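Local coordinates for putative ABC transporter, ATP-binding protein ComA (PDB 3K8U), which is a putative ATP-binding ABC transporter protein, represented by its papain-like peptidase domain of the C39 family, at residues S67-M72 and E130-A135. Numbering follows the deposited sequence.
Sequences SIKADM and EWTGLA
The indole of Trp-131 lies against the chain where residues 70-72 leave the edge strand 63-69. Its six-membered ring points the rim at this backbone: CZ3 of Trp-131 comes within 3.4 Å of Asp-71 C, near the ring plane, while Ala-70 CB touches CH2 at 3.8 Å. A Met-aromatic contact continues the apolar patch, Met-72 SD lying obliquely 3.7 Å from Trp-131 CE3; Phe-127 of helix 124-130 meets both side chains. CG of Trp-131 is anti to the backbone N (chi1 -171°), and chi2 of 36° turns one face of the indole over Gly-133 CA; NE1 bonds to Leu-134 O from above the carbonyl plane. Beyond the ring, strands 63-69 and 134-140 pair antiparallel: Ile-68 and Ala-135 exchange two backbone hydrogen bonds, their side chains meeting CG1 to CB, and Ala-70 N adds a nearly straight bond of 2.7 Å to Gly-133 O. On the sheet face shared with Leu-134, Lys-69 bends at chi2 and chi3, its CD passing Leu-134 CD1 and its NZ bonding to Thr-132 O at 2.9 Å from above the carbonyl plane. Thr-132 OG1 closes an ST turn with Leu-134 N. Three successive carbonyls, of Thr-132, Gly-133 and Leu-134, thus each have a donor, in turn Lys-69 NZ, Ala-70 N and Trp-131 NE1; the first two fix the corner at Gly-133 to the end of the edge strand.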
loop_
_atom_site.group_PDB
_atom_site.type_symbol
_atom_site.label_atom_id
_atom_site.label_comp_id
_atom_site.label_asym_id
_atom_site.label_seq_id
_atom_site.Cartn_x
_atom_site.Cartn_y
_atom_site.Cartn_z
ATOM N N SER A 67 -2.221 -9.325 7.703
ATOM C CA SER A 67 -1.285 -9.512 6.602
ATOM C C SER A 67 -1.475 -10.926 6.075
ATOM O O SER A 67 -1.441 -11.894 6.837
ATOM C CB SER A 67 0.153 -9.320 7.085
ATOM O OG SER A 67 0.325 -8.021 7.619
ATOM N N ILE A 68 -1.699 -11.042 4.773
ATOM C CA ILE A 68 -1.925 -12.344 4.166
ATOM C C ILE A 68 -1.081 -12.537 2.918
ATOM O O ILE A 68 -0.572 -11.572 2.341
ATOM C CB ILE A 68 -3.408 -12.517 3.752
ATOM C CG1 ILE A 68 -3.799 -11.429 2.750
ATOM C CG2 ILE A 68 -4.317 -12.453 4.982
ATOM C CD1 ILE A 68 -4.886 -11.834 1.785
ATOM N N LYS A 69 -0.898 -13.798 2.542
ATOM C CA LYS A 69 -0.169 -14.144 1.331
ATOM C C LYS A 69 -1.267 -14.591 0.382
ATOM O O LYS A 69 -1.985 -15.555 0.657
ATOM C CB LYS A 69 0.826 -15.277 1.583
ATOM C CG LYS A 69 1.970 -14.900 2.517
ATOM C CD LYS A 69 2.814 -13.752 1.964
ATOM C CE LYS A 69 3.514 -14.131 0.664
ATOM N NZ LYS A 69 4.405 -13.041 0.170
ATOM N N ALA A 70 -1.429 -13.859 -0.711
ATOM C CA ALA A 70 -2.481 -14.153 -1.670
ATOM C C ALA A 70 -1.961 -14.321 -3.086
ATOM O O ALA A 70 -0.758 -14.319 -3.322
ATOM C CB ALA A 70 -3.525 -13.042 -1.624
ATOM N N ASP A 71 -2.888 -14.522 -4.017
ATOM C CA ASP A 71 -2.554 -14.665 -5.427
ATOM C C ASP A 71 -3.563 -13.836 -6.226
ATOM O O ASP A 71 -4.461 -13.225 -5.647
ATOM C CB ASP A 71 -2.557 -16.140 -5.852
ATOM C CG ASP A 71 -3.860 -16.844 -5.527
ATOM O OD1 ASP A 71 -4.913 -16.396 -6.014
ATOM O OD2 ASP A 71 -3.833 -17.844 -4.779
ATOM N N MET A 72 -3.453 -13.849 -7.548
ATOM C CA MET A 72 -4.350 -13.043 -8.373
ATOM C C MET A 72 -5.850 -13.354 -8.341
ATOM O O MET A 72 -6.654 -12.511 -8.737
ATOM C CB MET A 72 -3.832 -12.965 -9.810
ATOM C CG MET A 72 -2.482 -12.255 -9.938
ATOM S SD MET A 72 -2.478 -10.526 -9.371
ATOM C CE MET A 72 -3.394 -9.735 -10.692
ATOM N N GLU A 130 5.271 -8.217 -10.452
ATOM C CA GLU A 130 5.942 -7.472 -9.379
ATOM C C GLU A 130 5.518 -7.851 -7.957
ATOM O O GLU A 130 6.304 -7.742 -7.016
ATOM C CB GLU A 130 5.679 -5.966 -9.539
ATOM C CG GLU A 130 6.077 -5.358 -10.876
ATOM C CD GLU A 130 5.712 -3.878 -10.983
ATOM O OE1 GLU A 130 6.196 -3.223 -11.929
ATOM O OE2 GLU A 130 4.942 -3.367 -10.134
ATOM N N TRP A 131 4.262 -8.259 -7.807
ATOM C CA TRP A 131 3.678 -8.603 -6.504
ATOM C C TRP A 131 4.246 -9.847 -5.817
ATOM O O TRP A 131 4.323 -10.926 -6.414
ATOM C CB TRP A 131 2.160 -8.738 -6.678
ATOM C CG TRP A 131 1.344 -8.889 -5.418
ATOM C CD1 TRP A 131 1.567 -8.298 -4.204
ATOM C CD2 TRP A 131 0.120 -9.611 -5.293
ATOM N NE1 TRP A 131 0.542 -8.599 -3.333
ATOM C CE2 TRP A 131 -0.358 -9.405 -3.981
ATOM C CE3 TRP A 131 -0.628 -10.410 -6.172
ATOM C CZ2 TRP A 131 -1.552 -9.969 -3.525
ATOM C CZ3 TRP A 131 -1.814 -10.966 -5.720
ATOM C CH2 TRP A 131 -2.265 -10.742 -4.405
ATOM N N THR A 132 4.632 -9.693 -4.551
ATOM C CA THR A 132 5.167 -10.803 -3.767
ATOM C C THR A 132 4.035 -11.690 -3.257
ATOM O O THR A 132 4.279 -12.787 -2.757
ATOM C CB THR A 132 5.942 -10.320 -2.517
ATOM O OG1 THR A 132 5.037 -9.666 -1.615
ATOM C CG2 THR A 132 7.068 -9.362 -2.902
ATOM N N GLY A 133 2.803 -11.206 -3.385
ATOM C CA GLY A 133 1.654 -11.937 -2.889
ATOM C C GLY A 133 1.208 -11.386 -1.541
ATOM O O GLY A 133 0.097 -11.661 -1.090
ATOM N N LEU A 134 2.066 -10.597 -0.897
ATOM C CA LEU A 134 1.738 -10.018 0.400
ATOM C C LEU A 134 0.739 -8.878 0.276
ATOM O O LEU A 134 0.927 -7.953 -0.521
ATOM C CB LEU A 134 2.996 -9.511 1.119
ATOM C CG LEU A 134 2.735 -8.885 2.499
ATOM C CD1 LEU A 134 2.312 -9.962 3.486
ATOM C CD2 LEU A 134 3.975 -8.172 3.004
ATOM N N ALA A 135 -0.332 -8.963 1.060
ATOM C CA ALA A 135 -1.369 -7.936 1.077
ATOM C C ALA A 135 -1.663 -7.587 2.532
ATOM O O ALA A 135 -1.750 -8.471 3.383
ATOM C CB ALA A 135 -2.638 -8.436 0.389
#